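Local coordinates for GDSL-like Lipase/Acylhydrolase family protein (Neisseria meningitidis, PDB 4K7J) that probably removes O-linked acetyl groups from peptidoglycan as an SGNH-type serine esterase, a hydrolase with an alpha/beta fold, at residues 95-100 against 215-220; 110-115 against 123-128; 265-270 against 313-318; 282-287 against 319-324. All blocks are in the same frame, centred on the assembly; numbering follows the deposited sequence.

Interaction 1. Residues 95-100 against 215-220; sequences KGQRMA and GINGAQ. With ACT (acetate ion), chain C.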
loop_
_atom_site.group_PDB
_atom_site.type_symbol
_atom_site.label_atom_id
_atom_site.label_comp_id
_atom_site.label_asym_id
_atom_site.label_seq_id
_atom_site.Cartn_x
_atom_site.Cartn_y
_atom_site.Cartn_z
ATOM N N LYS A 95 -10.715 7.185 -9.623
ATOM C CA LYS A 95 -10.481 8.573 -10.017
ATOM C C LYS A 95 -9.386 9.222 -9.187
ATOM O O LYS A 95 -9.434 9.196 -7.961
ATOM C CB LYS A 95 -11.770 9.386 -9.882
ATOM C CG LYS A 95 -11.572 10.871 -10.100
ATOM C CD LYS A 95 -12.886 11.552 -10.428
ATOM C CE LYS A 95 -12.678 13.025 -10.713
ATOM N NZ LYS A 95 -12.163 13.708 -9.494
ATOM N N GLY A 96 -8.389 9.784 -9.861
ATOM C CA GLY A 96 -7.332 10.511 -9.182
ATOM C C GLY A 96 -6.229 9.628 -8.644
ATOM O O GLY A 96 -5.285 10.115 -8.013
ATOM N N GLN A 97 -6.342 8.322 -8.875
ATOM C CA GLN A 97 -5.360 7.382 -8.340
ATOM C C GLN A 97 -4.912 6.449 -9.461
ATOM O O GLN A 97 -5.474 6.471 -10.552
ATOM C CB GLN A 97 -5.932 6.628 -7.121
ATOM C CG GLN A 97 -6.464 7.595 -6.048
ATOM C CD GLN A 97 -6.795 6.960 -4.686
ATOM O OE1 GLN A 97 -7.377 7.618 -3.827
ATOM N NE2 GLN A 97 -6.407 5.697 -4.485
ATOM N N ARG A 98 -3.899 5.635 -9.212
ATOM C CA ARG A 98 -3.249 4.943 -10.314
ATOM C C ARG A 98 -2.649 3.580 -9.937
ATOM O O ARG A 98 -2.032 3.425 -8.879
ATOM C CB ARG A 98 -2.179 5.870 -10.912
ATOM C CG ARG A 98 -1.186 5.207 -11.850
ATOM C CD ARG A 98 -0.186 6.245 -12.382
ATOM N NE ARG A 98 0.795 5.640 -13.279
ATOM C CZ ARG A 98 1.984 5.180 -12.898
ATOM N NH1 ARG A 98 2.367 5.257 -11.621
ATOM N NH2 ARG A 98 2.796 4.636 -13.797
ATOM N N MET A 99 -2.860 2.585 -10.796
ATOM C CA MET A 99 -2.120 1.335 -10.700
ATOM C C MET A 99 -1.159 1.293 -11.878
ATOM O O MET A 99 -1.592 1.373 -13.027
ATOM C CB MET A 99 -3.054 0.129 -10.801
ATOM C CG MET A 99 -3.959 -0.113 -9.612
ATOM S SD MET A 99 -3.137 -0.992 -8.283
ATOM C CE MET A 99 -2.646 0.398 -7.248
ATOM N N ALA A 100 0.136 1.150 -11.612
ATOM C CA ALA A 100 1.103 1.105 -12.711
ATOM C C ALA A 100 1.154 -0.264 -13.387
ATOM O O ALA A 100 1.432 -0.361 -14.585
ATOM C CB ALA A 100 2.484 1.501 -12.222
ATOM N N GLY A 215 -3.233 3.044 -1.339
ATOM C CA GLY A 215 -3.261 4.464 -1.056
ATOM C C GLY A 215 -4.621 5.099 -1.247
ATOM O O GLY A 215 -5.430 4.645 -2.056
ATOM N N ILE A 216 -4.862 6.168 -0.489
ATOM C CA ILE A 216 -6.070 6.967 -0.615
ATOM C C ILE A 216 -5.677 8.437 -0.580
ATOM O O ILE A 216 -5.119 8.892 0.416
ATOM C CB ILE A 216 -7.026 6.735 0.568
ATOM C CG1 ILE A 216 -7.580 5.305 0.582
ATOM C CG2 ILE A 216 -8.174 7.742 0.500
ATOM C CD1 ILE A 216 -8.736 5.099 -0.406
ATOM N N ASN A 217 -5.951 9.172 -1.655
ATOM C CA ASN A 217 -5.618 10.596 -1.718
ATOM C C ASN A 217 -6.128 11.344 -0.491
ATOM O O ASN A 217 -7.311 11.249 -0.152
ATOM C CB ASN A 217 -6.192 11.233 -2.984
ATOM C CG ASN A 217 -5.445 10.823 -4.246
ATOM O OD1 ASN A 217 -4.353 10.279 -4.185
ATOM N ND2 ASN A 217 -6.027 11.113 -5.397
ATOM N N GLY A 218 -5.236 12.063 0.191
ATOM C CA GLY A 218 -5.634 12.856 1.348
ATOM C C GLY A 218 -5.733 12.136 2.693
ATOM O O GLY A 218 -5.966 12.771 3.722
ATOM N N ALA A 219 -5.537 10.819 2.701
ATOM C CA ALA A 219 -5.819 10.023 3.900
ATOM C C ALA A 219 -4.819 10.199 5.044
ATOM O O ALA A 219 -3.657 10.560 4.836
ATOM C CB ALA A 219 -5.938 8.546 3.546
ATOM N N GLN A 220 -5.297 9.919 6.253
ATOM C CA GLN A 220 -4.480 9.882 7.462
ATOM C C GLN A 220 -4.629 8.492 8.077
ATOM O O GLN A 220 -5.632 7.823 7.827
ATOM C CB GLN A 220 -4.972 10.926 8.447
ATOM C CG GLN A 220 -4.842 12.371 7.934
ATOM C CD GLN A 220 -5.438 13.353 8.909
ATOM O OE1 GLN A 220 -5.230 13.243 10.131
ATOM N NE2 GLN A 220 -6.222 14.292 8.394
HETATM C C ACT C . -1.856 13.780 -0.116
HETATM O O ACT C . -2.446 14.613 -0.866
HETATM O OXT ACT C . -2.501 12.762 0.247
HETATM C CH3 ACT C . -0.433 13.970 0.309
#
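Gln-97 and Asn-217 meet tip to tip, each carboxamide bonding the other loop's backbone. Gln-97 uses both ends of its amide. Its OE1 accepts from Asn-217 N at 3.0 Å in an almost straight bond (171°), and its NE2 gives to Gly-215 O at 2.8 Å along a more bent path. The side chain is extended beyond CG (chi2 -168°), which carries CD out to the two backbone groups on either side of Ile-216. In return Asn-217 ND2 donates to Gly-96 O at 2.9 Å; this oxygen lies near the plane of the Asn-217 amide, whereas the donor stands above the Gly-96 carbonyl plane. Packing is slight: Gln-97 CG rests 3.6 Å from Asn-217 ND2, and the two amide planes are turned 47° apart.

The second loop is folded as a type II beta turn from Ile-216 to Ala-219, closed by Ala-219 N to Ile-216 O. The turn presents Gly-218 N to an acetate ion, with OXT at 2.8 Å. Ser-62 N, Asn-250 ND2 and His-351 NE2 also bind the acetate, a set consistent with the oxyanion hole and catalytic histidine of SGNH hydrolases.

Residues 95-100 lie in the loop from helix 68-81 to strand 102-106; the turn follows edge strand 208-215 of the mixed sheet and precedes helix 231-236. Helix 62-65 packs against both Gln-97 and Asn-217.

Interaction 2. Residues 110-115 against 123-128; sequences SLTSRN and GGILAH
Leu-111 and Leu-126 form the hydrogen-bonded pair at the middle of an antiparallel ladder between strands 110-112 and 125-128, whose axes approach to 4.6 Å at 150°. Leu-111 N gives to Leu-126 O at 2.8 Å and Leu-126 N to Leu-111 O at 3.0 Å. The non-hydrogen-bonded pairs, Ser-110 with Ala-127 and Thr-112 with Ile-125, flank it. Beyond the strand, Ser-113 N still reaches Gly-124 O at 3.0 Å, and Thr-112 CA sends a CA-H...O contact to the same oxygen, so this carbonyl receives both. Gly-124 has positive phi and no side chain, and its CA lies 3.5 Å from Ser-113 OG.

On the face of Leu-111 and Leu-126 the contact is apolar. Leu-126 CG stands between the backbone N and the carbonyl carbon (chi1 62°), and from it CD1 approaches Leu-111 CB at 4.1 Å; within its own strand the same methyl sits over one face of the His-128 ring, toward the rim. Leu-111 CD2 comes obliquely to His-128 NE2 at 4.2 Å. On the other face Thr-112 and Ile-125 lie side by side, CG2 to CG1 at 4.0 Å. Thr-112 OG1, the other branch, accepts from Arg-114 N in an ST turn where the strand gives way to the loop.

The polar ends of Ser-110, Ser-113 and His-128 are taken by Asn-93 O, Trp-227 NE1 and Asp-196 OD1. Strand 109-112 is an edge strand of a five-stranded antiparallel sheet; strand 125-128 lies between it and strand 195-203, whose Phe-199 packs on Ile-125.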
loop_
_atom_site.group_PDB
_atom_site.type_symbol
_atom_site.label_atom_id
_atom_site.label_comp_id
_atom_site.label_asym_id
_atom_site.label_seq_id
_atom_site.Cartn_x
_atom_site.Cartn_y
_atom_site.Cartn_z
ATOM N N SER A 110 -16.080 2.251 -9.062
ATOM C CA SER A 110 -15.352 2.335 -7.791
ATOM C C SER A 110 -15.930 3.377 -6.830
ATOM O O SER A 110 -16.629 4.305 -7.235
ATOM C CB SER A 110 -13.868 2.628 -8.022
ATOM O OG SER A 110 -13.712 3.904 -8.632
ATOM N N LEU A 111 -15.623 3.192 -5.553
ATOM C CA LEU A 111 -16.023 4.096 -4.486
ATOM C C LEU A 111 -14.910 4.024 -3.449
ATOM O O LEU A 111 -14.431 2.928 -3.138
ATOM C CB LEU A 111 -17.345 3.633 -3.869
ATOM C CG LEU A 111 -17.769 4.390 -2.615
ATOM C CD1 LEU A 111 -18.201 5.784 -3.012
ATOM C CD2 LEU A 111 -18.864 3.655 -1.841
ATOM N N THR A 112 -14.457 5.169 -2.936
ATOM C CA THR A 112 -13.397 5.150 -1.923
ATOM C C THR A 112 -13.773 5.915 -0.649
ATOM O O THR A 112 -14.726 6.692 -0.633
ATOM C CB THR A 112 -12.057 5.720 -2.440
ATOM O OG1 THR A 112 -12.025 7.148 -2.248
ATOM C CG2 THR A 112 -11.809 5.353 -3.892
ATOM N N SER A 113 -12.986 5.726 0.402
ATOM C CA SER A 113 -13.292 6.326 1.702
ATOM C C SER A 113 -12.804 7.769 1.797
ATOM O O SER A 113 -13.023 8.428 2.806
ATOM C CB SER A 113 -12.712 5.484 2.855
ATOM O OG SER A 113 -11.324 5.231 2.672
ATOM N N ARG A 114 -12.150 8.256 0.747
ATOM C CA ARG A 114 -11.695 9.633 0.718
ATOM C C ARG A 114 -12.813 10.631 1.064
ATOM O O ARG A 114 -12.651 11.453 1.958
ATOM C CB ARG A 114 -11.067 9.964 -0.640
ATOM C CG ARG A 114 -10.700 11.433 -0.810
ATOM C CD ARG A 114 -9.959 11.662 -2.127
ATOM N NE ARG A 114 -9.492 13.041 -2.251
ATOM C CZ ARG A 114 -10.161 14.005 -2.878
ATOM N NH1 ARG A 114 -11.331 13.745 -3.445
ATOM N NH2 ARG A 114 -9.657 15.234 -2.932
ATOM N N ASN A 115 -13.940 10.548 0.362
ATOM C CA ASN A 115 -15.073 11.425 0.648
ATOM C C ASN A 115 -16.299 10.672 1.104
ATOM O O ASN A 115 -17.285 11.298 1.481
ATOM C CB ASN A 115 -15.501 12.227 -0.580
ATOM C CG ASN A 115 -14.379 13.004 -1.200
ATOM O OD1 ASN A 115 -14.041 12.776 -2.359
ATOM N ND2 ASN A 115 -13.800 13.941 -0.446
ATOM N N GLY A 123 -8.164 -0.984 3.050
ATOM C CA GLY A 123 -7.671 -0.231 1.900
ATOM C C GLY A 123 -8.588 0.915 1.492
ATOM O O GLY A 123 -8.175 1.857 0.793
ATOM N N GLY A 124 -9.850 0.814 1.903
ATOM C CA GLY A 124 -10.828 1.860 1.677
ATOM C C GLY A 124 -11.352 1.989 0.253
ATOM O O GLY A 124 -11.890 3.032 -0.117
ATOM N N ILE A 125 -11.221 0.930 -0.543
ATOM C CA ILE A 125 -11.709 0.954 -1.919
ATOM C C ILE A 125 -12.614 -0.240 -2.189
ATOM O O ILE A 125 -12.289 -1.373 -1.828
ATOM C CB ILE A 125 -10.533 0.948 -2.924
ATOM C CG1 ILE A 125 -9.648 2.175 -2.697
ATOM C CG2 ILE A 125 -11.033 0.884 -4.382
ATOM C CD1 ILE A 125 -8.462 2.250 -3.598
ATOM N N LEU A 126 -13.762 0.016 -2.802
ATOM C CA LEU A 126 -14.571 -1.076 -3.326
ATOM C C LEU A 126 -15.105 -0.691 -4.696
ATOM O O LEU A 126 -15.074 0.487 -5.072
ATOM C CB LEU A 126 -15.710 -1.447 -2.360
ATOM C CG LEU A 126 -16.794 -0.414 -2.019
ATOM C CD1 LEU A 126 -17.891 -0.345 -3.082
ATOM C CD2 LEU A 126 -17.417 -0.685 -0.646
ATOM N N ALA A 127 -15.585 -1.674 -5.453
ATOM C CA ALA A 127 -16.252 -1.367 -6.721
ATOM C C ALA A 127 -17.610 -2.068 -6.795
ATOM O O ALA A 127 -17.712 -3.244 -6.460
ATOM C CB ALA A 127 -15.385 -1.751 -7.884
ATOM N N HIS A 128 -18.651 -1.346 -7.204
ATOM C CA HIS A 128 -19.962 -1.961 -7.415
ATOM C C HIS A 128 -19.959 -2.560 -8.822
ATOM O O HIS A 128 -19.731 -1.837 -9.791
ATOM C CB HIS A 128 -21.083 -0.911 -7.335
ATOM C CG HIS A 128 -21.122 -0.149 -6.048
ATOM N ND1 HIS A 128 -21.299 -0.761 -4.824
ATOM C CD2 HIS A 128 -21.045 1.183 -5.797
ATOM C CE1 HIS A 128 -21.313 0.159 -3.874
ATOM N NE2 HIS A 128 -21.166 1.345 -4.437
#

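Interaction 3. Residues 265-270 against 313-318; sequences KWLDTV and RRVARQ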
loop_
_atom_site.group_PDB
_atom_site.type_symbol
_atom_site.label_atom_id
_atom_site.label_comp_id
_atom_site.label_asym_id
_atom_site.label_seq_id
_atom_site.Cartn_x
_atom_site.Cartn_y
_atom_site.Cartn_z
ATOM N N LYS A 265 -3.326 6.498 19.054
ATOM C CA LYS A 265 -4.026 5.784 17.985
ATOM C C LYS A 265 -3.044 5.069 17.084
ATOM O O LYS A 265 -3.269 3.926 16.688
ATOM C CB LYS A 265 -4.926 6.727 17.192
ATOM C CG LYS A 265 -6.181 7.083 17.962
ATOM C CD LYS A 265 -7.096 8.010 17.200
ATOM C CE LYS A 265 -8.346 8.318 18.026
ATOM N NZ LYS A 265 -9.350 9.091 17.234
ATOM N N TRP A 266 -1.933 5.731 16.785
ATOM C CA TRP A 266 -0.892 5.118 15.964
ATOM C C TRP A 266 -0.323 3.877 16.651
ATOM O O TRP A 266 -0.203 2.818 16.035
ATOM C CB TRP A 266 0.220 6.129 15.658
ATOM C CG TRP A 266 -0.056 6.978 14.453
ATOM C CD1 TRP A 266 -1.094 7.856 14.275
ATOM C CD2 TRP A 266 0.729 7.037 13.258
ATOM N NE1 TRP A 266 -1.001 8.445 13.031
ATOM C CE2 TRP A 266 0.104 7.954 12.389
ATOM C CE3 TRP A 266 1.890 6.383 12.827
ATOM C CZ2 TRP A 266 0.614 8.247 11.119
ATOM C CZ3 TRP A 266 2.393 6.679 11.568
ATOM C CH2 TRP A 266 1.753 7.599 10.733
ATOM N N LEU A 267 0.024 4.001 17.927
ATOM C CA LEU A 267 0.512 2.845 18.684
ATOM C C LEU A 267 -0.507 1.707 18.694
ATOM O O LEU A 267 -0.149 0.557 18.514
ATOM C CB LEU A 267 0.848 3.252 20.122
ATOM C CG LEU A 267 2.090 4.141 20.192
ATOM C CD1 LEU A 267 2.128 4.975 21.473
ATOM C CD2 LEU A 267 3.340 3.277 20.054
ATOM N N ASP A 268 -1.777 2.043 18.917
ATOM C CA ASP A 268 -2.856 1.057 18.849
ATOM C C ASP A 268 -2.892 0.343 17.500
ATOM O O ASP A 268 -3.044 -0.878 17.441
ATOM C CB ASP A 268 -4.218 1.705 19.103
ATOM C CG ASP A 268 -4.402 2.138 20.542
ATOM O OD1 ASP A 268 -3.591 1.722 21.406
ATOM O OD2 ASP A 268 -5.365 2.894 20.810
ATOM N N THR A 269 -2.763 1.111 16.420
ATOM C CA THR A 269 -2.796 0.552 15.080
ATOM C C THR A 269 -1.637 -0.414 14.840
ATOM O O THR A 269 -1.831 -1.484 14.262
ATOM C CB THR A 269 -2.812 1.655 13.992
ATOM O OG1 THR A 269 -3.865 2.588 14.262
ATOM C CG2 THR A 269 -3.042 1.044 12.625
ATOM N N VAL A 270 -0.435 -0.045 15.285
ATOM C CA VAL A 270 0.727 -0.931 15.157
ATOM C C VAL A 270 0.518 -2.228 15.946
ATOM O O VAL A 270 0.791 -3.317 15.450
ATOM C CB VAL A 270 2.036 -0.237 15.604
ATOM C CG1 VAL A 270 3.185 -1.240 15.675
ATOM C CG2 VAL A 270 2.392 0.915 14.651
ATOM N N ARG A 313 8.349 8.828 14.529
ATOM C CA ARG A 313 9.541 8.134 14.988
ATOM C C ARG A 313 9.376 7.529 16.388
ATOM O O ARG A 313 9.788 6.403 16.620
ATOM C CB ARG A 313 10.782 9.034 14.913
ATOM C CG ARG A 313 12.052 8.271 15.194
ATOM C CD ARG A 313 13.209 9.199 15.479
ATOM N NE ARG A 313 13.740 9.795 14.261
ATOM C CZ ARG A 313 14.608 9.191 13.454
ATOM N NH1 ARG A 313 15.038 7.968 13.730
ATOM N NH2 ARG A 313 15.038 9.809 12.365
ATOM N N ARG A 314 8.751 8.255 17.310
ATOM C CA ARG A 314 8.454 7.688 18.633
ATOM C C ARG A 314 7.587 6.429 18.534
ATOM O O ARG A 314 7.817 5.445 19.236
ATOM C CB ARG A 314 7.731 8.704 19.519
ATOM C CG ARG A 314 8.587 9.833 20.041
ATOM C CD ARG A 314 7.888 10.552 21.208
ATOM N NE ARG A 314 6.624 11.197 20.841
ATOM C CZ ARG A 314 6.548 12.366 20.219
ATOM N NH1 ARG A 314 7.656 13.010 19.888
ATOM N NH2 ARG A 314 5.373 12.894 19.925
ATOM N N VAL A 315 6.585 6.464 17.660
ATOM C CA VAL A 315 5.723 5.293 17.456
ATOM C C VAL A 315 6.527 4.097 16.956
ATOM O O VAL A 315 6.368 2.970 17.457
ATOM C CB VAL A 315 4.572 5.591 16.464
ATOM C CG1 VAL A 315 3.881 4.293 16.035
ATOM C CG2 VAL A 315 3.575 6.558 17.087
ATOM N N ALA A 316 7.390 4.348 15.971
ATOM C CA ALA A 316 8.311 3.323 15.463
ATOM C C ALA A 316 9.127 2.653 16.574
ATOM O O ALA A 316 9.239 1.417 16.635
ATOM C CB ALA A 316 9.247 3.931 14.427
ATOM N N ARG A 317 9.704 3.471 17.449
ATOM C CA ARG A 317 10.581 2.950 18.499
ATOM C C ARG A 317 9.792 2.193 19.541
ATOM O O ARG A 317 10.169 1.092 19.939
ATOM C CB ARG A 317 11.367 4.084 19.170
ATOM C CG ARG A 317 12.327 3.568 20.235
ATOM C CD ARG A 317 13.256 4.661 20.737
ATOM N NE ARG A 317 14.058 4.204 21.872
ATOM C CZ ARG A 317 14.881 4.992 22.556
ATOM N NH1 ARG A 317 15.029 6.260 22.194
ATOM N NH2 ARG A 317 15.562 4.513 23.592
ATOM N N GLN A 318 8.689 2.778 19.989
ATOM C CA GLN A 318 7.866 2.132 20.999
ATOM C C GLN A 318 7.192 0.878 20.447
ATOM O O GLN A 318 7.019 -0.095 21.164
ATOM C CB GLN A 318 6.864 3.124 21.611
ATOM C CG GLN A 318 7.532 4.064 22.623
ATOM C CD GLN A 318 6.701 5.282 22.984
ATOM O OE1 GLN A 318 5.468 5.236 22.993
ATOM N NE2 GLN A 318 7.380 6.382 23.303
#
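Trp-266 brings its CB against Val-315 CG2 at 3.7 Å, while Val-315 CG1 lies at the edge of the indole, near the ring plane. One residue on, Leu-267 sets its CG anti to the carbonyl carbon (chi1 -70°), which starts the side chain toward the other helix, and its CD2 ends 4.0 Å from Val-315 O and 4.2 Å from Val-315 CG1. Gln-318, modelled in two conformers, borders this more exposed margin of the contact, its CB near the same methyl. One turn after Trp-266, Val-270 slides past Val-315 in the opposite direction, CG2 to CG1 at 3.9 Å. Val-315 is thus held between Trp-266, Leu-267 and Val-270.

The axes of 265-270 and 313-318 run in broadly the same direction, 38° apart and 9.7 Å at their closest, and Arg-314 adds a salt bridge to Glu-263 of the first helix. Val-270 and Val-315 also reach down onto Ile-282 and Ile-284 of strand 281-286. Two neighbouring helices packed on one face of the parallel part of a sheet are characteristic of the alpha/beta/alpha sandwich of SGNH hydrolases.

Interaction 4. Residues 282-287 against 319-324; sequences ILIIGA and GQTMFW
Leu-283 carries its CG anti to the backbone N (chi1 168°), and chi2 of 75° then lays CD1 against Met-322 CB at 3.6 Å, the two side chains crossing at about a right angle. In Phe-323 the CG is likewise anti to N (chi1 -180°), and ring atom CD1 comes 3.5 Å from Ile-284 O and close to Ile-284 CG2. Farther along the ring, CE1 meets Gly-286 CA at 3.7 Å, where the glycine offers backbone alone. On the sheet face of Leu-283 and Met-322, Ile-285 and Trp-324 lie side by side, Ile-285 CG2 at the indole edge.

The strands are parallel neighbours joined through helix 305-318 in a beta-alpha-beta unit of the mixed sheet. Four backbone bonds zip them: Met-322 N to Ile-282 O (2.9 Å), Ile-284 N to Met-322 O, Trp-324 N to Ile-284 O (3.0 Å) and Gly-286 N to Trp-324 O. Met-322 O is gripped twice, since Thr-321 OG1 also donates to it at 2.8 Å, from the face opposite Ile-284 N. Before the strand, Gln-320 with positive phi ends the helix in a Schellman motif, and Thr-321 CB then packs on Ile-282 O at 3.4 Å.

Helix 354-373 covers Leu-283, Met-322 and Trp-324, while helix 305-318 lies over Ile-284 and Phe-323.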
loop_
_atom_site.group_PDB
_atom_site.type_symbol
_atom_site.label_atom_id
_atom_site.label_comp_id
_atom_site.label_asym_id
_atom_site.label_seq_id
_atom_site.Cartn_x
_atom_site.Cartn_y
_atom_site.Cartn_z
ATOM N N ILE A 282 7.142 -4.423 10.126
ATOM C CA ILE A 282 6.452 -3.148 9.960
ATOM C C ILE A 282 7.461 -2.020 9.721
ATOM O O ILE A 282 8.463 -1.907 10.434
ATOM C CB ILE A 282 5.611 -2.812 11.191
ATOM C CG1 ILE A 282 4.597 -3.925 11.470
ATOM C CG2 ILE A 282 4.897 -1.501 10.992
ATOM C CD1 ILE A 282 3.816 -3.708 12.725
ATOM N N LEU A 283 7.204 -1.195 8.710
ATOM C CA LEU A 283 8.055 -0.048 8.416
ATOM C C LEU A 283 7.217 1.219 8.399
ATOM O O LEU A 283 6.231 1.306 7.662
ATOM C CB LEU A 283 8.729 -0.207 7.058
ATOM C CG LEU A 283 9.401 1.090 6.566
ATOM C CD1 LEU A 283 10.686 1.353 7.327
ATOM C CD2 LEU A 283 9.656 1.093 5.070
ATOM N N ILE A 284 7.594 2.191 9.218
ATOM C CA ILE A 284 6.928 3.490 9.212
ATOM C C ILE A 284 7.741 4.497 8.398
ATOM O O ILE A 284 8.921 4.753 8.687
ATOM C CB ILE A 284 6.687 4.004 10.642
ATOM C CG1 ILE A 284 5.585 3.163 11.299
ATOM C CG2 ILE A 284 6.320 5.484 10.630
ATOM C CD1 ILE A 284 5.338 3.467 12.755
ATOM N N ILE A 285 7.113 5.043 7.364
ATOM C CA ILE A 285 7.739 6.059 6.534
ATOM C C ILE A 285 7.433 7.449 7.092
ATOM O O ILE A 285 6.304 7.927 7.003
ATOM C CB ILE A 285 7.273 5.956 5.079
ATOM C CG1 ILE A 285 7.804 4.659 4.463
ATOM C CG2 ILE A 285 7.782 7.154 4.275
ATOM C CD1 ILE A 285 7.677 4.600 2.960
ATOM N N GLY A 286 8.434 8.077 7.705
ATOM C CA GLY A 286 8.261 9.418 8.234
ATOM C C GLY A 286 7.904 10.372 7.111
ATOM O O GLY A 286 8.408 10.227 5.999
ATOM N N ALA A 287 7.023 11.328 7.387
ATOM C CA ALA A 287 6.568 12.253 6.360
ATOM C C ALA A 287 7.736 13.006 5.693
ATOM O O ALA A 287 8.708 13.373 6.366
ATOM C CB ALA A 287 5.570 13.227 6.945
ATOM N N GLY A 319 6.851 0.887 19.163
ATOM C CA GLY A 319 6.261 -0.297 18.541
ATOM C C GLY A 319 7.294 -1.273 18.006
ATOM O O GLY A 319 6.943 -2.298 17.415
ATOM N N GLN A 320 8.568 -0.953 18.219
ATOM C CA GLN A 320 9.693 -1.752 17.717
ATOM C C GLN A 320 9.649 -2.034 16.227
ATOM O O GLN A 320 9.958 -3.144 15.784
ATOM C CB GLN A 320 9.820 -3.067 18.491
ATOM C CG GLN A 320 10.182 -2.854 19.959
ATOM C CD GLN A 320 10.001 -4.110 20.790
ATOM O OE1 GLN A 320 9.918 -5.216 20.256
ATOM N NE2 GLN A 320 9.927 -3.943 22.104
ATOM N N THR A 321 9.282 -1.023 15.452
ATOM C CA THR A 321 9.209 -1.169 14.008
ATOM C C THR A 321 10.461 -0.572 13.373
ATOM O O THR A 321 11.348 -0.077 14.072
ATOM C CB THR A 321 7.972 -0.438 13.449
ATOM O OG1 THR A 321 8.288 0.942 13.247
ATOM C CG2 THR A 321 6.819 -0.536 14.432
ATOM N N MET A 322 10.539 -0.630 12.051
ATOM C CA MET A 322 11.560 0.107 11.325
ATOM C C MET A 322 11.013 1.493 11.006
ATOM O O MET A 322 9.797 1.682 10.987
ATOM C CB MET A 322 11.939 -0.623 10.047
ATOM C CG MET A 322 12.713 -1.917 10.306
ATOM S SD MET A 322 12.941 -2.871 8.799
ATOM C CE MET A 322 11.264 -3.443 8.514
ATOM N N PHE A 323 11.913 2.452 10.786
ATOM C CA PHE A 323 11.551 3.831 10.476
ATOM C C PHE A 323 12.459 4.350 9.361
ATOM O O PHE A 323 13.678 4.265 9.462
ATOM C CB PHE A 323 11.679 4.711 11.725
ATOM C CG PHE A 323 11.323 6.157 11.497
ATOM C CD1 PHE A 323 9.997 6.574 11.513
ATOM C CD2 PHE A 323 12.314 7.104 11.280
ATOM C CE1 PHE A 323 9.667 7.892 11.309
ATOM C CE2 PHE A 323 11.989 8.429 11.075
ATOM C CZ PHE A 323 10.667 8.825 11.090
ATOM N N TRP A 324 11.864 4.866 8.288
ATOM C CA TRP A 324 12.629 5.446 7.202
ATOM C C TRP A 324 12.283 6.922 7.083
ATOM O O TRP A 324 11.130 7.278 6.860
ATOM C CB TRP A 324 12.319 4.732 5.898
ATOM C CG TRP A 324 13.234 5.067 4.772
ATOM C CD1 TRP A 324 14.513 4.627 4.595
ATOM C CD2 TRP A 324 12.929 5.877 3.628
ATOM N NE1 TRP A 324 15.029 5.128 3.428
ATOM C CE2 TRP A 324 14.075 5.895 2.812
ATOM C CE3 TRP A 324 11.794 6.584 3.216
ATOM C CZ2 TRP A 324 14.124 6.598 1.606
ATOM C CZ3 TRP A 324 11.845 7.285 2.023
ATOM C CH2 TRP A 324 13.002 7.283 1.231
#

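Interactions 3 and 4 lie on adjoining layers, helix on sheet, and touch: helix 305-318 connects the two strands of 282-287 against 319-324, its Ala-316 CB lies 3.7 Å from Phe-323 CB, and along the chain their segments alternate. Interaction 3 relies on apolar helix packing, whereas interaction 4 adds a backbone ladder to its wholly buried side chains. Interactions 1 and 2 are only partly buried and touch each other, Ile-216 CD1 lying 3.5 Å from Gly-123 O. Hydrogen bonds carry both: side-chain amides to loop backbone in interaction 1, a strand ladder in interaction 2. Interaction 1 alone spans the two family regions; interaction 2 is nested within the loop it closes.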